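PDB 6A6F: iron-sulfur cluster assembly scaffold protein NifU from Fervidobacterium islandicum, which probably serves as a scaffold of the SUF system, on which iron-sulfur clusters are assembled. Local coordinates for residues M11-L16 with T69-E74; H20-N25 with T42-F47; V53-E58 with Q75-T80; E83-M88 with T130-L135. All blocks are in the same frame, centred on the assembly; numbering follows the deposited sequence.

Contact 1 (M11-L16 with T69-E74)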
loop_
_atom_site.group_PDB
_atom_site.type_symbol
_atom_site.label_atom_id
_atom_site.label_comp_id
_atom_site.label_asym_id
_atom_site.label_seq_id
_atom_site.Cartn_x
_atom_site.Cartn_y
_atom_site.Cartn_z
ATOM N N MET A 11 -2.099 8.927 -5.754
ATOM C CA MET A 11 -0.869 8.636 -4.992
ATOM C C MET A 11 -0.725 9.415 -3.706
ATOM O O MET A 11 -0.349 8.816 -2.675
ATOM C CB MET A 11 0.406 8.692 -5.858
ATOM C CG MET A 11 0.452 7.600 -6.945
ATOM S SD MET A 11 -0.016 5.896 -6.491
ATOM C CE MET A 11 1.331 5.601 -5.323
ATOM N N ASP A 12 -1.064 10.703 -3.714
ATOM C CA ASP A 12 -1.090 11.473 -2.520
ATOM C C ASP A 12 -2.098 10.868 -1.513
ATOM O O ASP A 12 -1.734 10.672 -0.368
ATOM C CB ASP A 12 -1.509 12.942 -2.805
ATOM C CG ASP A 12 -0.375 13.781 -3.484
ATOM O OD1 ASP A 12 0.764 13.291 -3.555
ATOM O OD2 ASP A 12 -0.617 14.941 -3.900
ATOM N N TYR A 13 -3.356 10.635 -1.919
ATOM C CA TYR A 13 -4.342 10.118 -0.984
ATOM C C TYR A 13 -4.063 8.696 -0.468
ATOM O O TYR A 13 -4.515 8.352 0.600
ATOM C CB TYR A 13 -5.776 10.256 -1.526
ATOM C CG TYR A 13 -6.349 11.609 -1.157
ATOM C CD1 TYR A 13 -6.912 11.821 0.104
ATOM C CD2 TYR A 13 -6.274 12.684 -2.047
ATOM C CE1 TYR A 13 -7.388 13.054 0.476
ATOM C CE2 TYR A 13 -6.760 13.936 -1.699
ATOM C CZ TYR A 13 -7.325 14.113 -0.448
ATOM O OH TYR A 13 -7.804 15.346 -0.099
ATOM N N SER A 14 -3.334 7.871 -1.221
ATOM C CA SER A 14 -3.044 6.492 -0.789
ATOM C C SER A 14 -2.073 6.486 0.386
ATOM O O SER A 14 -2.017 5.524 1.106
ATOM C CB SER A 14 -2.377 5.643 -1.895
ATOM O OG SER A 14 -1.048 6.135 -2.161
ATOM N N LYS A 15 -1.298 7.545 0.547
ATOM C CA LYS A 15 -0.300 7.628 1.598
ATOM C C LYS A 15 -0.811 8.331 2.836
ATOM O O LYS A 15 -0.103 8.379 3.852
ATOM C CB LYS A 15 0.934 8.401 1.100
ATOM C CG LYS A 15 1.801 7.611 0.136
ATOM C CD LYS A 15 3.161 8.254 -0.075
ATOM C CE LYS A 15 3.073 9.558 -0.885
ATOM N NZ LYS A 15 2.912 9.276 -2.337
ATOM N N LEU A 16 -2.029 8.864 2.780
ATOM C CA LEU A 16 -2.548 9.649 3.903
ATOM C C LEU A 16 -2.633 8.789 5.163
ATOM O O LEU A 16 -3.081 7.646 5.103
ATOM C CB LEU A 16 -3.921 10.215 3.540
ATOM C CG LEU A 16 -4.398 11.436 4.266
ATOM C CD1 LEU A 16 -3.504 12.631 3.907
ATOM C CD2 LEU A 16 -5.844 11.724 3.911
ATOM N N THR A 69 -10.499 4.889 0.018
ATOM C CA THR A 69 -10.838 4.895 1.446
ATOM C C THR A 69 -10.631 6.252 2.133
ATOM O O THR A 69 -11.511 6.733 2.854
ATOM C CB THR A 69 -10.027 3.823 2.227
ATOM O OG1 THR A 69 -10.229 2.527 1.622
ATOM C CG2 THR A 69 -10.498 3.761 3.681
ATOM N N ASN A 70 -9.488 6.873 1.895
ATOM C CA ASN A 70 -9.192 8.089 2.513
ATOM C C ASN A 70 -10.069 9.228 1.974
ATOM O O ASN A 70 -10.450 10.098 2.736
ATOM C CB ASN A 70 -7.704 8.425 2.340
ATOM C CG ASN A 70 -6.827 7.673 3.322
ATOM O OD1 ASN A 70 -7.100 7.690 4.505
ATOM N ND2 ASN A 70 -5.770 7.012 2.835
ATOM N N VAL A 71 -10.327 9.270 0.670
ATOM C CA VAL A 71 -11.149 10.342 0.104
ATOM C C VAL A 71 -12.577 10.149 0.643
ATOM O O VAL A 71 -13.212 11.117 1.033
ATOM C CB VAL A 71 -11.084 10.407 -1.412
ATOM C CG1 VAL A 71 -12.082 11.380 -1.956
ATOM C CG2 VAL A 71 -9.670 10.802 -1.858
ATOM N N MET A 72 -13.022 8.915 0.733
ATOM C CA MET A 72 -14.346 8.628 1.289
ATOM C C MET A 72 -14.483 9.185 2.713
ATOM O O MET A 72 -15.487 9.889 3.026
ATOM C CB MET A 72 -14.649 7.148 1.289
ATOM C CG MET A 72 -15.995 6.768 1.829
ATOM S SD MET A 72 -16.231 5.004 2.044
ATOM C CE MET A 72 -15.352 4.651 3.575
ATOM N N ILE A 73 -13.509 8.850 3.563
ATOM C CA ILE A 73 -13.574 9.242 4.964
ATOM C C ILE A 73 -13.606 10.739 5.065
ATOM O O ILE A 73 -14.409 11.308 5.782
ATOM C CB ILE A 73 -12.395 8.629 5.791
ATOM C CG1 ILE A 73 -12.656 7.125 5.879
ATOM C CG2 ILE A 73 -12.274 9.292 7.177
ATOM C CD1 ILE A 73 -11.494 6.330 6.436
ATOM N N GLU A 74 -12.706 11.383 4.350
ATOM C CA GLU A 74 -12.604 12.839 4.391
ATOM C C GLU A 74 -13.943 13.474 3.986
ATOM O O GLU A 74 -14.331 14.530 4.490
ATOM C CB GLU A 74 -11.475 13.275 3.464
ATOM C CG GLU A 74 -11.321 14.750 3.264
ATOM C CD GLU A 74 -10.333 15.025 2.137
ATOM O OE1 GLU A 74 -10.776 15.021 0.952
ATOM O OE2 GLU A 74 -9.132 15.187 2.449
HETATM O O HOH W 1 -3.357 5.448 3.754
HETATM O O HOH W 2 -5.293 7.889 6.459
#
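In the alpha/beta fold of the NifU-like N-terminal domain, the short helix 8-14 packs beside helix 63-76, and residues 11-16 meet residues 69-74 mainly through Tyr13. Its ring is approached on a face and at an edge. Val71 crosses it at about a right angle and sets CG2 over the face, 3.7 Å from the centroid of the Tyr13 ring, a CH-pi contact offset toward the rim. With CG1 of Val71 anti to the backbone N (chi1 172°), it is CG2 that faces the ring. Glu74 comes to the phenol end on an extended chain. Tyr13 OH donates to the syn lone pair of Glu74 OE2 over 2.9 Å; OE2 lies in the ring plane at its edge, the carboxylate turned nearly perpendicular to the ring (83°). Asn70 crosses the ring obliquely, its CB at the edge, and turns its amide to the backbone of Tyr13. Asn70 ND2 donates to Tyr13 O at 2.9 Å, nearly along the C=O axis, but the bond is bent at the hydrogen (133°). Leu16 leans on this amide, its CB 3.8 Å from Asn70 ND2. Two waters complete the seam: one accepts from Asn70 ND2 and donates to Ser14 O and Leu16 O, while the other donates to Asn70 OD1 and, weakly, to Leu16 O, so both ends of the amide are gripped. Phe9 also meets the Tyr13 ring, and Lys15 NZ hydrogen-bonds Tyr6 OH of the second subunit. Ser14 points away from helix 63-76, and its OG turns back on its own helix to bond Met11 O at 2.8 Å.

Contact 2 (H20-N25 with T42-F47). With NI (nickel (II) ion), chain J.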
loop_
_atom_site.group_PDB
_atom_site.type_symbol
_atom_site.label_atom_id
_atom_site.label_comp_id
_atom_site.label_asym_id
_atom_site.label_seq_id
_atom_site.Cartn_x
_atom_site.Cartn_y
_atom_site.Cartn_z
ATOM N N HIS A 20 -5.956 6.392 9.459
ATOM C CA HIS A 20 -5.577 4.984 9.536
ATOM C C HIS A 20 -5.424 4.592 10.992
ATOM O O HIS A 20 -4.679 5.221 11.697
ATOM C CB HIS A 20 -4.236 4.788 8.792
ATOM C CG HIS A 20 -3.820 3.371 8.715
ATOM N ND1 HIS A 20 -4.603 2.410 8.107
ATOM C CD2 HIS A 20 -2.704 2.741 9.143
ATOM C CE1 HIS A 20 -4.007 1.233 8.231
ATOM N NE2 HIS A 20 -2.842 1.420 8.809
ATOM N N GLY A 21 -6.114 3.564 11.442
ATOM C CA GLY A 21 -6.130 3.239 12.863
ATOM C C GLY A 21 -7.474 2.652 13.283
ATOM O O GLY A 21 -8.387 2.460 12.482
ATOM N N LYS A 22 -7.603 2.431 14.566
ATOM C CA LYS A 22 -8.828 1.925 15.161
ATOM C C LYS A 22 -9.481 2.995 15.992
ATOM O O LYS A 22 -8.820 3.953 16.450
ATOM C CB LYS A 22 -8.518 0.740 16.091
ATOM C CG LYS A 22 -7.793 -0.391 15.415
ATOM C CD LYS A 22 -7.571 -1.526 16.404
ATOM C CE LYS A 22 -7.363 -2.845 15.680
ATOM N NZ LYS A 22 -6.534 -3.755 16.514
ATOM N N ILE A 23 -10.775 2.812 16.242
ATOM C CA ILE A 23 -11.464 3.636 17.197
ATOM C C ILE A 23 -11.888 2.691 18.304
ATOM O O ILE A 23 -12.534 1.687 18.034
ATOM C CB ILE A 23 -12.678 4.319 16.577
ATOM C CG1 ILE A 23 -12.242 5.391 15.601
ATOM C CG2 ILE A 23 -13.530 4.974 17.660
ATOM C CD1 ILE A 23 -13.379 5.944 14.792
ATOM N N GLU A 24 -11.485 3.005 19.532
ATOM C CA GLU A 24 -11.831 2.183 20.668
ATOM C C GLU A 24 -13.322 2.388 21.001
ATOM O O GLU A 24 -13.816 3.512 20.943
ATOM C CB GLU A 24 -10.922 2.512 21.869
ATOM C CG GLU A 24 -11.126 1.524 23.018
ATOM C CD GLU A 24 -10.151 1.680 24.190
ATOM O OE1 GLU A 24 -9.602 2.794 24.413
ATOM O OE2 GLU A 24 -9.963 0.667 24.911
ATOM N N ASN A 25 -14.007 1.296 21.323
ATOM C CA ASN A 25 -15.436 1.281 21.539
ATOM C C ASN A 25 -16.234 1.913 20.406
ATOM O O ASN A 25 -17.155 2.697 20.619
ATOM C CB ASN A 25 -15.765 1.956 22.870
ATOM C CG ASN A 25 -15.044 1.304 24.034
ATOM O OD1 ASN A 25 -15.074 0.103 24.166
ATOM N ND2 ASN A 25 -14.420 2.107 24.893
ATOM N N THR A 42 -10.913 -2.462 7.205
ATOM C CA THR A 42 -11.838 -2.488 8.342
ATOM C C THR A 42 -12.194 -1.059 8.681
ATOM O O THR A 42 -11.316 -0.257 8.953
ATOM C CB THR A 42 -11.192 -3.139 9.562
ATOM O OG1 THR A 42 -10.915 -4.482 9.217
ATOM C CG2 THR A 42 -12.123 -3.135 10.791
ATOM N N LEU A 43 -13.472 -0.715 8.579
ATOM C CA LEU A 43 -13.906 0.611 8.903
ATOM C C LEU A 43 -14.420 0.692 10.350
ATOM O O LEU A 43 -15.217 -0.132 10.777
ATOM C CB LEU A 43 -14.998 1.032 7.944
ATOM C CG LEU A 43 -14.688 1.053 6.468
ATOM C CD1 LEU A 43 -15.961 1.415 5.703
ATOM C CD2 LEU A 43 -13.616 2.094 6.241
ATOM N N TYR A 44 -14.023 1.739 11.056
ATOM C CA TYR A 44 -14.460 2.013 12.466
ATOM C C TYR A 44 -15.307 3.308 12.456
ATOM O O TYR A 44 -14.872 4.294 11.901
ATOM C CB TYR A 44 -13.239 2.240 13.399
ATOM C CG TYR A 44 -12.414 1.006 13.557
ATOM C CD1 TYR A 44 -11.486 0.673 12.623
ATOM C CD2 TYR A 44 -12.623 0.120 14.625
ATOM C CE1 TYR A 44 -10.726 -0.480 12.739
ATOM C CE2 TYR A 44 -11.892 -1.048 14.729
ATOM C CZ TYR A 44 -10.948 -1.326 13.766
ATOM O OH TYR A 44 -10.216 -2.458 13.819
ATOM N N PHE A 45 -16.511 3.301 13.043
ATOM C CA PHE A 45 -17.375 4.480 13.044
ATOM C C PHE A 45 -17.717 4.953 14.454
ATOM O O PHE A 45 -17.936 4.116 15.340
ATOM C CB PHE A 45 -18.716 4.186 12.344
ATOM C CG PHE A 45 -18.590 3.816 10.891
ATOM C CD1 PHE A 45 -18.322 2.524 10.524
ATOM C CD2 PHE A 45 -18.791 4.764 9.913
ATOM C CE1 PHE A 45 -18.239 2.175 9.186
ATOM C CE2 PHE A 45 -18.693 4.442 8.579
ATOM C CZ PHE A 45 -18.428 3.139 8.222
ATOM N N LEU A 46 -17.791 6.280 14.626
ATOM C CA LEU A 46 -18.542 6.905 15.710
ATOM C C LEU A 46 -19.622 7.749 15.066
ATOM O O LEU A 46 -19.322 8.502 14.115
ATOM C CB LEU A 46 -17.711 7.861 16.585
ATOM C CG LEU A 46 -16.616 7.208 17.433
ATOM C CD1 LEU A 46 -15.712 8.267 18.059
ATOM C CD2 LEU A 46 -17.184 6.347 18.548
ATOM N N PHE A 47 -20.812 7.706 15.678
ATOM C CA PHE A 47 -22.008 8.425 15.260
ATOM C C PHE A 47 -22.557 9.244 16.425
ATOM O O PHE A 47 -22.351 8.908 17.598
ATOM C CB PHE A 47 -23.134 7.440 14.896
ATOM C CG PHE A 47 -22.759 6.375 13.869
ATOM C CD1 PHE A 47 -22.352 6.717 12.632
ATOM C CD2 PHE A 47 -22.912 5.048 14.158
ATOM C CE1 PHE A 47 -22.037 5.743 11.662
ATOM C CE2 PHE A 47 -22.599 4.061 13.231
ATOM C CZ PHE A 47 -22.167 4.410 11.965
HETATM NI NI NI J . -1.091 0.243 9.520
HETATM O O HOH W 3 0.062 1.658 9.487
HETATM O O HOH W 4 -1.685 0.377 11.720
HETATM O O HOH W 5 -2.120 -1.071 9.492
HETATM O O HOH W 6 -1.066 -1.738 11.001
#
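Tyr44, in the middle strand of the sheet, points at the irregular segment 20-25 and lies along it from CB to OH. Its CB rests against Ile23 CB at 3.8 Å, the two side chains sliding past each other in opposite directions. Tyr44 CG is 3.6 Å from Ile23 N, and Tyr44 CD1 lies at the same distance from Gly21 O, both approaching the ring obliquely. Over the ring centre stands Lys22 CA, 3.8 Å from the Tyr44 centroid and 10° off the normal, a CH-pi contact. Lys22 then runs beside the ring in the same direction, so that Tyr44 OH ends 3.4 Å from Lys22 CE. A leucine in place of Tyr44 would lose the flat ring under Lys22 CA and would probably loosen the loop over the strand. Leu46 CG meets Ile23 CG2 at 3.8 Å. At the start of segment 20-25, His20 NE2 binds nickel at 2.2 Å, with waters and His60 of the second subunit also on the metal. Gly21 makes a backbone hydrogen bond to Phe57 of strand 51-58, and the arrangement is that of a connecting loop laid across the outer face of an antiparallel sheet whose other face is covered by helices.

Contact 3 (V53-E58 with Q75-T80)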
loop_
_atom_site.group_PDB
_atom_site.type_symbol
_atom_site.label_atom_id
_atom_site.label_comp_id
_atom_site.label_asym_id
_atom_site.label_seq_id
_atom_site.Cartn_x
_atom_site.Cartn_y
_atom_site.Cartn_z
ATOM N N VAL A 53 -19.604 11.079 13.074
ATOM C CA VAL A 53 -18.701 11.943 13.816
ATOM C C VAL A 53 -17.220 11.614 13.560
ATOM O O VAL A 53 -16.400 12.499 13.494
ATOM C CB VAL A 53 -18.964 11.791 15.330
ATOM C CG1 VAL A 53 -17.989 12.629 16.121
ATOM C CG2 VAL A 53 -20.378 12.208 15.654
ATOM N N ASP A 54 -16.896 10.335 13.487
ATOM C CA ASP A 54 -15.527 9.904 13.181
ATOM C C ASP A 54 -15.504 8.610 12.415
ATOM O O ASP A 54 -16.369 7.758 12.605
ATOM C CB ASP A 54 -14.700 9.774 14.462
ATOM C CG ASP A 54 -13.182 9.861 14.205
ATOM O OD1 ASP A 54 -12.695 9.877 13.021
ATOM O OD2 ASP A 54 -12.462 9.917 15.213
ATOM N N VAL A 55 -14.513 8.473 11.540
ATOM C CA VAL A 55 -14.282 7.265 10.813
ATOM C C VAL A 55 -12.731 7.052 10.721
ATOM O O VAL A 55 -11.996 7.952 10.405
ATOM C CB VAL A 55 -14.896 7.306 9.402
ATOM C CG1 VAL A 55 -14.883 5.934 8.796
ATOM C CG2 VAL A 55 -16.345 7.790 9.415
ATOM N N LYS A 56 -12.300 5.846 11.005
ATOM C CA LYS A 56 -10.945 5.405 10.779
ATOM C C LYS A 56 -10.968 4.034 10.031
ATOM O O LYS A 56 -11.985 3.337 9.985
ATOM C CB LYS A 56 -10.217 5.278 12.097
ATOM C CG LYS A 56 -9.934 6.585 12.767
ATOM C CD LYS A 56 -8.864 6.396 13.863
ATOM C CE LYS A 56 -8.672 7.714 14.576
ATOM N NZ LYS A 56 -8.379 8.773 13.587
ATOM N N PHE A 57 -9.844 3.660 9.435
ATOM C CA PHE A 57 -9.724 2.354 8.843
ATOM C C PHE A 57 -8.424 1.650 9.218
ATOM O O PHE A 57 -7.349 2.285 9.372
ATOM C CB PHE A 57 -9.858 2.446 7.339
ATOM C CG PHE A 57 -8.636 2.897 6.639
ATOM C CD1 PHE A 57 -8.296 4.237 6.603
ATOM C CD2 PHE A 57 -7.803 1.989 6.029
ATOM C CE1 PHE A 57 -7.117 4.635 5.989
ATOM C CE2 PHE A 57 -6.636 2.397 5.400
ATOM C CZ PHE A 57 -6.307 3.712 5.368
ATOM N N GLU A 58 -8.540 0.343 9.309
ATOM C CA GLU A 58 -7.383 -0.525 9.366
ATOM C C GLU A 58 -7.350 -1.427 8.134
ATOM O O GLU A 58 -8.271 -1.457 7.339
ATOM C CB GLU A 58 -7.359 -1.323 10.686
ATOM C CG GLU A 58 -6.479 -0.679 11.733
ATOM C CD GLU A 58 -4.978 -0.668 11.346
ATOM O OE1 GLU A 58 -4.523 -1.403 10.418
ATOM O OE2 GLU A 58 -4.240 0.089 11.992
ATOM N N GLN A 75 -14.632 12.859 3.039
ATOM C CA GLN A 75 -15.856 13.446 2.556
ATOM C C GLN A 75 -17.075 13.102 3.443
ATOM O O GLN A 75 -18.019 13.882 3.471
ATOM C CB GLN A 75 -16.101 13.064 1.102
ATOM C CG GLN A 75 -15.083 13.660 0.130
ATOM C CD GLN A 75 -15.053 15.177 0.207
ATOM O OE1 GLN A 75 -14.016 15.791 0.474
ATOM N NE2 GLN A 75 -16.201 15.773 0.079
ATOM N N ILE A 76 -17.087 11.958 4.125
ATOM C CA ILE A 76 -18.285 11.575 4.866
ATOM C C ILE A 76 -18.335 12.024 6.298
ATOM O O ILE A 76 -19.424 12.029 6.888
ATOM C CB ILE A 76 -18.629 10.088 4.824
ATOM C CG1 ILE A 76 -17.584 9.197 5.532
ATOM C CG2 ILE A 76 -18.883 9.644 3.394
ATOM C CD1 ILE A 76 -17.827 7.696 5.386
ATOM N N ILE A 77 -17.176 12.378 6.881
ATOM C CA ILE A 77 -17.165 12.825 8.254
ATOM C C ILE A 77 -17.993 14.090 8.353
ATOM O O ILE A 77 -17.776 15.020 7.615
ATOM C CB ILE A 77 -15.739 13.031 8.803
ATOM C CG1 ILE A 77 -15.139 11.662 9.115
ATOM C CG2 ILE A 77 -15.737 13.825 10.096
ATOM C CD1 ILE A 77 -13.709 11.737 9.613
ATOM N N GLY A 78 -18.900 14.110 9.316
ATOM C CA GLY A 78 -19.779 15.255 9.534
ATOM C C GLY A 78 -21.066 15.199 8.729
ATOM O O GLY A 78 -21.944 16.044 8.896
ATOM N N LYS A 79 -21.196 14.251 7.820
ATOM C CA LYS A 79 -22.452 14.109 7.082
ATOM C C LYS A 79 -23.368 13.162 7.849
ATOM O O LYS A 79 -22.926 12.465 8.776
ATOM C CB LYS A 79 -22.167 13.523 5.706
ATOM C CG LYS A 79 -21.151 14.291 4.845
ATOM C CD LYS A 79 -21.748 15.492 4.136
ATOM C CE LYS A 79 -20.901 15.956 2.942
ATOM N NZ LYS A 79 -19.591 16.490 3.417
ATOM N N THR A 80 -24.618 13.070 7.414
ATOM C CA THR A 80 -25.532 12.075 7.935
ATOM C C THR A 80 -25.320 10.729 7.273
ATOM O O THR A 80 -24.753 10.611 6.186
ATOM C CB THR A 80 -27.032 12.479 7.771
ATOM O OG1 THR A 80 -27.332 12.645 6.399
ATOM C CG2 THR A 80 -27.325 13.792 8.457
#
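Ile77 carries most of this contact, its branches lying along the start of strand 51-58. Its CG2 sits 3.7 Å from Val53 O, while Ile77 CD1 reaches the backbone at Val55 N, 3.9 Å away. The same methyl lies beside the carboxylate of Asp54, the two side chains pointing the same way. Val55 turns its side chain toward helix 63-76 and slides past Ile77 in the opposite direction, Val55 CG2 being 4.1 Å from Ile77 CG1. Ile76 adds a looser touch, its CD1 being 4.3 Å from Val55 CG2. No hydrogen bond joins the two segments. In the next shell Asp54 folds back on its own strand: CG is anti to the backbone N, and OD1 accepts a weak, strongly bent hydrogen bond (117°) from Val55 N. Val53 and Asp54 both face Leu46 of the adjacent strand, a classic beta bulge. Ile77 is the first residue to leave helical geometry, and a type II turn from Ile76 to Lys79 reverses the chain, closed by Lys79 N to Ile76 O at 3.0 Å. Gly78 takes a positive phi (89°) that would jam a CB against the preceding carbonyl. Lys79 NZ bonds Gln75 O at 3.0 Å, nearly along the C=O axis at the end of the helix. Beyond it Thr80 is the N-cap of helix 81-95, its own N bound by Glu83. Ile76 also touches Ala84 and Met87 of helix 81-95. Ile77 and Val55 bring the turn against strand 51-58, with helix 63-76 running back along the strand that precedes it, as in the alpha/beta core of NifU-like domains.

Contact 4 (E83-M88 with T130-L135)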
loop_
_atom_site.group_PDB
_atom_site.type_symbol
_atom_site.label_atom_id
_atom_site.label_comp_id
_atom_site.label_asym_id
_atom_site.label_seq_id
_atom_site.Cartn_x
_atom_site.Cartn_y
_atom_site.Cartn_z
ATOM N N GLU A 83 -26.793 11.111 3.779
ATOM C CA GLU A 83 -25.942 11.828 2.847
ATOM C C GLU A 83 -24.795 10.930 2.387
ATOM O O GLU A 83 -24.453 10.894 1.194
ATOM C CB GLU A 83 -25.437 13.143 3.454
ATOM C CG GLU A 83 -26.538 14.166 3.743
ATOM C CD GLU A 83 -26.061 15.326 4.608
ATOM O OE1 GLU A 83 -25.181 15.144 5.510
ATOM O OE2 GLU A 83 -26.568 16.452 4.391
ATOM N N ALA A 84 -24.264 10.133 3.306
ATOM C CA ALA A 84 -23.157 9.246 2.947
ATOM C C ALA A 84 -23.603 8.164 1.957
ATOM O O ALA A 84 -22.894 7.858 0.972
ATOM C CB ALA A 84 -22.526 8.609 4.185
ATOM N N LEU A 85 -24.772 7.587 2.214
ATOM C CA LEU A 85 -25.336 6.579 1.307
ATOM C C LEU A 85 -25.653 7.135 -0.089
ATOM O O LEU A 85 -25.502 6.438 -1.084
ATOM C CB LEU A 85 -26.579 5.934 1.938
ATOM C CG LEU A 85 -26.255 5.001 3.099
ATOM C CD1 LEU A 85 -27.477 4.594 3.947
ATOM C CD2 LEU A 85 -25.573 3.763 2.557
ATOM N N GLU A 86 -26.037 8.398 -0.163
ATOM C CA GLU A 86 -26.303 9.041 -1.440
ATOM C C GLU A 86 -24.985 9.285 -2.180
ATOM O O GLU A 86 -24.888 9.075 -3.402
ATOM C CB GLU A 86 -27.071 10.349 -1.217
ATOM C CG GLU A 86 -27.368 11.170 -2.474
ATOM C CD GLU A 86 -27.818 12.592 -2.147
ATOM O OE1 GLU A 86 -28.028 13.403 -3.093
ATOM O OE2 GLU A 86 -27.960 12.892 -0.934
ATOM N N MET A 87 -23.964 9.735 -1.446
ATOM C CA MET A 87 -22.622 9.815 -2.043
ATOM C C MET A 87 -22.195 8.500 -2.594
ATOM O O MET A 87 -21.784 8.408 -3.751
ATOM C CB MET A 87 -21.611 10.222 -1.007
ATOM C CG MET A 87 -21.017 11.564 -1.264
ATOM S SD MET A 87 -19.804 11.931 0.035
ATOM C CE MET A 87 -21.003 12.261 1.306
ATOM N N MET A 88 -22.304 7.471 -1.759
ATOM C CA MET A 88 -21.979 6.108 -2.179
ATOM C C MET A 88 -22.710 5.680 -3.461
ATOM O O MET A 88 -22.086 5.146 -4.386
ATOM C CB MET A 88 -22.302 5.145 -1.050
ATOM C CG MET A 88 -21.914 3.699 -1.289
ATOM S SD MET A 88 -23.138 2.649 -2.138
ATOM C CE MET A 88 -24.673 3.158 -1.405
ATOM N N THR A 130 -18.239 -1.469 1.555
ATOM C CA THR A 130 -18.112 -1.744 2.973
ATOM C C THR A 130 -18.874 -0.750 3.806
ATOM O O THR A 130 -19.572 -1.137 4.739
ATOM C CB THR A 130 -16.640 -1.806 3.419
ATOM O OG1 THR A 130 -15.989 -2.790 2.622
ATOM C CG2 THR A 130 -16.542 -2.200 4.884
ATOM N N LEU A 131 -18.817 0.520 3.431
ATOM C CA LEU A 131 -19.631 1.530 4.068
ATOM C C LEU A 131 -21.150 1.278 3.957
ATOM O O LEU A 131 -21.890 1.393 4.946
ATOM C CB LEU A 131 -19.333 2.859 3.445
ATOM C CG LEU A 131 -20.162 4.057 3.908
ATOM C CD1 LEU A 131 -19.819 4.477 5.302
ATOM C CD2 LEU A 131 -19.918 5.235 3.002
ATOM N N GLU A 132 -21.624 0.979 2.748
ATOM C CA GLU A 132 -23.048 0.592 2.531
ATOM C C GLU A 132 -23.531 -0.497 3.494
ATOM O O GLU A 132 -24.555 -0.360 4.185
ATOM C CB GLU A 132 -23.237 0.148 1.075
ATOM C CG GLU A 132 -24.700 -0.090 0.676
ATOM C CD GLU A 132 -24.851 -0.474 -0.803
ATOM O OE1 GLU A 132 -23.910 -1.050 -1.381
ATOM O OE2 GLU A 132 -25.904 -0.179 -1.391
ATOM N N ILE A 133 -22.781 -1.573 3.578
ATOM C CA ILE A 133 -23.126 -2.648 4.501
ATOM C C ILE A 133 -23.117 -2.140 5.926
ATOM O O ILE A 133 -24.080 -2.379 6.654
ATOM C CB ILE A 133 -22.228 -3.870 4.340
ATOM C CG1 ILE A 133 -22.437 -4.487 2.950
ATOM C CG2 ILE A 133 -22.555 -4.942 5.379
ATOM C CD1 ILE A 133 -21.257 -5.317 2.464
ATOM N N ALA A 134 -22.082 -1.370 6.307
ATOM C CA ALA A 134 -21.984 -0.868 7.662
ATOM C C ALA A 134 -23.177 -0.002 8.036
ATOM O O ALA A 134 -23.716 -0.120 9.110
ATOM C CB ALA A 134 -20.683 -0.068 7.853
ATOM N N LEU A 135 -23.549 0.922 7.173
ATOM C CA LEU A 135 -24.615 1.869 7.514
ATOM C C LEU A 135 -26.057 1.321 7.372
ATOM O O LEU A 135 -26.993 1.918 7.912
ATOM C CB LEU A 135 -24.508 3.138 6.684
ATOM C CG LEU A 135 -23.238 3.958 6.838
ATOM C CD1 LEU A 135 -23.402 5.195 5.986
ATOM C CD2 LEU A 135 -22.927 4.333 8.289
#
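Leu135 supplies the main bump between residues 83-88 of helix 81-95 and residues 130-135 of helix 118-135. Its CD1 settles on Ala84, 4.0 Å from Ala84 CB, and against the shoulder of Leu85, 4.1 Å from Leu85 CG. Ala84 forms a shallow hollow, and Leu131 lines its other part more loosely, with CD2 4.4 Å from Ala84 CB. In return Leu85 slides past Leu135 and pushes CD2 onto the backbone of the other helix, 4.1 Å from Glu132 CA. The two segments run roughly antiparallel, 148° between their directions, their axes 10.1 Å apart at closest. They belong to the helical layer of the NifU-like fold, where Leu131 touches Phe45 of the sheet and Met72 of helix 63-76. Met88 leaves its helix with CG anti to the backbone N and bends at chi2 (-88°), the thioether crossing the extended Glu132 at about a right angle. Met88 CE lies 3.6 Å from Glu132 OE2, and the sulfur flanks the carboxylate carbon. Glu132 OE1 forms a salt bridge with Lys129. An alanine at Glu132 would lose the carboxylate that holds Lys129 and would probably leave Met88 less firmly packed. Met88 also touches Trp128.

From the N terminus, contact 1 closes the longest loop, which contains all three strands, by bringing residues 11-16 to helix 63-76. Contact 2 falls wholly within that loop and closes a shorter one, laying 20-25 over strand 39-48. Contact 3 opens inside the loop of contact 1 but ends beyond it, so the two cross, sharing helix 63-76; it joins strand 51-58, the sheet neighbour of strand 39-48, to the turn after that helix. Contact 4 follows in series and pairs helices 81-95 and 118-135. Packing links them: Ile73 meets Val55 and Phe57, Ile76 meets Leu131 and Ala84, and Phe45 meets Leu131 and Ala134, tying sheet to helices.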